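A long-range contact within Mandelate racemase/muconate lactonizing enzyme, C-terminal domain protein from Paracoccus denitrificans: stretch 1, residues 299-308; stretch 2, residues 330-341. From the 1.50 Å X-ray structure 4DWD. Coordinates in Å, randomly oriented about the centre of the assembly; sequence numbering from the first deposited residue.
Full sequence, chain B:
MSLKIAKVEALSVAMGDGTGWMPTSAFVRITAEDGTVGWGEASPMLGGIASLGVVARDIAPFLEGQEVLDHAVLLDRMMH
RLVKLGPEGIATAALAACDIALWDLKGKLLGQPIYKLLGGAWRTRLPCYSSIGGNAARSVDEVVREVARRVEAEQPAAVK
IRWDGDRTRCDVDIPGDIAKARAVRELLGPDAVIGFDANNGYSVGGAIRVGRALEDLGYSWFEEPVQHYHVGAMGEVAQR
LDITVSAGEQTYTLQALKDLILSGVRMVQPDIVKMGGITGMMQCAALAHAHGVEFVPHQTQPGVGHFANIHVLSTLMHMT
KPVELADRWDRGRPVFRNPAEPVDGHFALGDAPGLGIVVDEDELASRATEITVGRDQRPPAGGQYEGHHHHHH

Stretch 1, residues 299-308: QTQPGVGHFA
Stretch 2 330-341: DRGRPVFRNPAE

Stretch 1 runs as a loop to Gly-303, which takes the N-cap position, and then turns helical from Val-304 onward, with Phe-307 N to Gly-303 O at 3.1 Å and Ala-308 N to Val-304 O at 3.0 Å. Stretch 2 leaves a 3-10 segment at Asp-330 and Arg-331, passes a cis peptide bond before Pro-334, and returns in extended loop form through Pro-339 (phi/psi -69/173) and Ala-340 (-49/128). The backbones come closest where Pro-302 CA lies 5.1 Å from Ala-340 CA and Gly-303 CA lies 4.9 Å from Pro-339 CA, so numbering falls in stretch 2 as it rises in stretch 1, an antiparallel sense over these two pairs.

One backbone hydrogen bond fixes that register: Ala-340 N donates to Pro-302 O at 2.8 Å, almost straight at 178°. Pro-302, at phi/psi -89/-10, directs its carbonyl at stretch 2 while its ring, C-gamma endo, packs with CG 3.6 Å from Gly-332 N.

The polar side-chain work belongs to Arg-331. Its rotamer, p, t, t with chi4 at -76°, starts sideways and extends its end to the loop, where NH2 donates to Thr-300 O at 3.1 Å and to OE1 of Gln-301 (m, m, chi3 -43°) at 2.8 Å. Both acceptors lie near the guanidinium plane, as its N-H bonds require, while Pro-302 CD covers one face, 3.6 Å from Arg-331 NH2. A water bridges Thr-300 and Arg-331, its oxygen 2.9 Å from Thr-300 O and 3.1 Å from Arg-331 NH1, from which it accepts. The Gln-299 amide brackets the Gln-301 backbone: Gln-301 N donates to Gln-299 OE1 at 3.0 Å, and Gln-299 NE2 to Gln-301 O at 2.7 Å.

Three aromatic rings add further contacts. His-306 (chi1 t, chi2 79°) offers a ring face to Ala-340, whose CB sits 3.5 Å from the His-306 ring centroid and 5° off the normal, a CH-pi contact suited to a small methyl. Phe-307 (m, chi2 70°) instead meets stretch 2 by its edge, with CZ 3.2 Å from Asn-338 O, placing a slightly positive ring rim against a carbonyl. Phe-336 (m, chi2 -68°) approaches obliquely: its CZ is 3.8 Å from CG2 of Val-304 (t), an apolar pairing, and its CE2 is 3.9 Å from Gly-303 CA.

Gly-303 and Gly-332 leave no room for a CB. On Gly-303, at phi/psi -109/-112, it would fall 2.4 Å from Phe-336 CE2. A CB on Gly-332 would clash within stretch 2, 2.5 Å from Pro-339 CB, and would be tight across the contact, 3.4 Å from Pro-302 CB. The rule is a bare CA where a neighbouring side chain, from either stretch, fills the place of a CB.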

# COMPACT_ATOMS: atom_id res chain seq x y z
N GLN B 299 -23.98 -20.65 -13.83
CA GLN B 299 -25.40 -21.01 -13.97
C GLN B 299 -25.51 -22.49 -14.32
O GLN B 299 -24.94 -22.93 -15.32
CB GLN B 299 -26.07 -20.12 -15.02
CG GLN B 299 -27.54 -19.83 -14.74
CD GLN B 299 -28.40 -21.07 -14.74
OE1 GLN B 299 -28.99 -21.44 -13.72
NE2 GLN B 299 -28.46 -21.74 -15.89
N THR B 300 -26.21 -23.25 -13.50
CA THR B 300 -26.24 -24.71 -13.64
C THR B 300 -27.63 -25.28 -13.85
O THR B 300 -27.77 -26.49 -13.97
CB THR B 300 -25.60 -25.41 -12.42
OG1 THR B 300 -26.30 -25.02 -11.23
CG2 THR B 300 -24.11 -25.02 -12.31
N GLN B 301 -28.66 -24.42 -13.89
CA GLN B 301 -30.05 -24.89 -14.03
C GLN B 301 -30.56 -24.75 -15.47
O GLN B 301 -30.27 -23.75 -16.13
CB GLN B 301 -30.96 -24.15 -13.05
CG GLN B 301 -30.50 -24.20 -11.59
CD GLN B 301 -30.29 -25.63 -11.09
OE1 GLN B 301 -31.09 -26.52 -11.36
NE2 GLN B 301 -29.21 -25.84 -10.36
N PRO B 302 -31.34 -25.74 -15.96
CA PRO B 302 -31.68 -25.76 -17.39
C PRO B 302 -32.94 -24.99 -17.79
O PRO B 302 -33.19 -24.81 -18.99
CB PRO B 302 -31.91 -27.25 -17.66
CG PRO B 302 -32.42 -27.78 -16.36
CD PRO B 302 -31.65 -27.02 -15.30
N GLY B 303 -33.71 -24.54 -16.81
CA GLY B 303 -35.00 -23.91 -17.09
C GLY B 303 -35.01 -22.42 -16.84
O GLY B 303 -34.38 -21.64 -17.56
N VAL B 304 -35.76 -22.01 -15.82
CA VAL B 304 -35.94 -20.57 -15.51
C VAL B 304 -34.60 -19.83 -15.35
O VAL B 304 -34.41 -18.77 -15.96
CB VAL B 304 -36.85 -20.36 -14.28
CG1 VAL B 304 -36.95 -18.89 -13.87
CG2 VAL B 304 -38.24 -20.90 -14.57
N GLY B 305 -33.68 -20.38 -14.58
CA GLY B 305 -32.39 -19.72 -14.35
C GLY B 305 -31.60 -19.55 -15.65
O GLY B 305 -30.95 -18.53 -15.86
N HIS B 306 -31.66 -20.55 -16.52
CA HIS B 306 -30.98 -20.45 -17.80
C HIS B 306 -31.54 -19.32 -18.62
O HIS B 306 -30.78 -18.54 -19.20
CB HIS B 306 -31.11 -21.77 -18.55
CG HIS B 306 -30.63 -21.69 -19.97
ND1 HIS B 306 -29.32 -21.74 -20.30
CD2 HIS B 306 -31.34 -21.55 -21.16
CE1 HIS B 306 -29.20 -21.64 -21.64
NE2 HIS B 306 -30.43 -21.54 -22.16
N PHE B 307 -32.86 -19.22 -18.67
CA PHE B 307 -33.48 -18.17 -19.47
C PHE B 307 -33.14 -16.78 -18.93
O PHE B 307 -32.81 -15.88 -19.70
CB PHE B 307 -35.00 -18.39 -19.56
CG PHE B 307 -35.40 -19.29 -20.68
CD1 PHE B 307 -35.12 -20.66 -20.63
CD2 PHE B 307 -36.08 -18.79 -21.77
CE1 PHE B 307 -35.50 -21.49 -21.67
CE2 PHE B 307 -36.47 -19.61 -22.81
CZ PHE B 307 -36.17 -20.97 -22.76
N ALA B 308 -33.21 -16.60 -17.61
CA ALA B 308 -32.80 -15.32 -17.03
C ALA B 308 -31.36 -14.98 -17.39
O ALA B 308 -31.05 -13.86 -17.81
CB ALA B 308 -32.98 -15.35 -15.52
N ASP B 330 -30.80 -32.39 -19.33
CA ASP B 330 -31.99 -33.13 -19.75
C ASP B 330 -33.13 -33.03 -18.73
O ASP B 330 -34.30 -33.16 -19.10
CB ASP B 330 -31.66 -34.61 -20.01
CG ASP B 330 -31.20 -35.34 -18.74
OD1 ASP B 330 -31.87 -36.30 -18.31
OD2 ASP B 330 -30.16 -34.98 -18.18
N ARG B 331 -32.79 -32.79 -17.46
CA ARG B 331 -33.80 -32.72 -16.40
C ARG B 331 -34.73 -31.51 -16.53
O ARG B 331 -35.72 -31.41 -15.81
CB ARG B 331 -33.17 -32.77 -15.00
CG ARG B 331 -32.57 -31.45 -14.54
CD ARG B 331 -31.80 -31.60 -13.23
NE ARG B 331 -31.26 -30.33 -12.73
CZ ARG B 331 -30.18 -29.71 -13.23
NH1 ARG B 331 -29.53 -30.23 -14.26
NH2 ARG B 331 -29.76 -28.56 -12.69
N GLY B 332 -34.41 -30.61 -17.46
CA GLY B 332 -35.32 -29.51 -17.79
C GLY B 332 -36.69 -30.00 -18.23
O GLY B 332 -37.71 -29.35 -17.99
N ARG B 333 -36.72 -31.17 -18.88
CA ARG B 333 -37.96 -31.83 -19.25
C ARG B 333 -38.33 -32.86 -18.17
O ARG B 333 -37.44 -33.45 -17.55
CB ARG B 333 -37.79 -32.51 -20.61
CG ARG B 333 -37.44 -31.56 -21.75
CD ARG B 333 -37.25 -32.30 -23.06
NE ARG B 333 -36.78 -31.41 -24.12
CZ ARG B 333 -37.57 -30.74 -24.96
NH1 ARG B 333 -38.89 -30.85 -24.86
NH2 ARG B 333 -37.05 -29.96 -25.89
N PRO B 334 -39.64 -33.11 -17.95
CA PRO B 334 -40.79 -32.61 -18.70
C PRO B 334 -41.45 -31.36 -18.12
O PRO B 334 -42.47 -30.91 -18.67
CB PRO B 334 -41.76 -33.78 -18.63
CG PRO B 334 -41.51 -34.36 -17.28
CD PRO B 334 -40.04 -34.14 -16.98
N VAL B 335 -40.91 -30.80 -17.04
CA VAL B 335 -41.54 -29.63 -16.42
C VAL B 335 -41.60 -28.45 -17.38
O VAL B 335 -42.59 -27.71 -17.40
CB VAL B 335 -40.87 -29.26 -15.09
CG1 VAL B 335 -41.33 -27.89 -14.59
CG2 VAL B 335 -41.20 -30.33 -14.06
N PHE B 336 -40.53 -28.26 -18.16
CA PHE B 336 -40.49 -27.21 -19.16
C PHE B 336 -40.54 -27.78 -20.57
O PHE B 336 -40.02 -28.86 -20.82
CB PHE B 336 -39.23 -26.35 -18.99
CG PHE B 336 -39.13 -25.70 -17.64
CD1 PHE B 336 -40.02 -24.69 -17.27
CD2 PHE B 336 -38.19 -26.14 -16.72
CE1 PHE B 336 -39.93 -24.11 -16.01
CE2 PHE B 336 -38.09 -25.56 -15.47
CZ PHE B 336 -38.98 -24.55 -15.11
N ARG B 337 -41.19 -27.06 -21.48
CA ARG B 337 -41.29 -27.52 -22.87
C ARG B 337 -40.10 -27.09 -23.72
O ARG B 337 -39.80 -27.73 -24.73
CB ARG B 337 -42.60 -27.04 -23.50
CG ARG B 337 -43.82 -27.59 -22.79
CD ARG B 337 -45.06 -27.47 -23.66
NE ARG B 337 -46.30 -27.56 -22.88
CZ ARG B 337 -46.94 -28.69 -22.59
NH1 ARG B 337 -48.06 -28.65 -21.88
NH2 ARG B 337 -46.46 -29.87 -22.98
N ASN B 338 -39.42 -26.02 -23.31
CA ASN B 338 -38.30 -25.47 -24.08
C ASN B 338 -37.07 -25.15 -23.23
O ASN B 338 -36.50 -24.06 -23.36
CB ASN B 338 -38.74 -24.23 -24.87
CG ASN B 338 -39.19 -23.09 -23.98
OD1 ASN B 338 -39.53 -23.29 -22.81
ND2 ASN B 338 -39.18 -21.89 -24.53
N PRO B 339 -36.64 -26.09 -22.37
CA PRO B 339 -35.46 -25.84 -21.54
C PRO B 339 -34.17 -25.79 -22.38
O PRO B 339 -34.20 -26.07 -23.58
CB PRO B 339 -35.46 -27.02 -20.58
CG PRO B 339 -36.04 -28.13 -21.39
CD PRO B 339 -37.09 -27.49 -22.27
N ALA B 340 -33.05 -25.42 -21.74
CA ALA B 340 -31.76 -25.29 -22.42
C ALA B 340 -31.42 -26.50 -23.27
O ALA B 340 -31.43 -27.64 -22.80
CB ALA B 340 -30.66 -25.06 -21.39
N GLU B 341 -31.09 -26.25 -24.53
CA GLU B 341 -30.74 -27.31 -25.48
C GLU B 341 -29.98 -26.66 -26.63
O GLU B 341 -30.57 -25.96 -27.45
CB GLU B 341 -32.00 -28.02 -25.98
CG GLU B 341 -31.78 -29.16 -26.97
CD GLU B 341 -33.07 -29.92 -27.24
OE1 GLU B 341 -34.03 -29.77 -26.46
OE2 GLU B 341 -33.13 -30.66 -28.24
O HOH W 1 -28.07 -28.35 -16.22
O HOH W 2 -26.43 -29.16 -13.41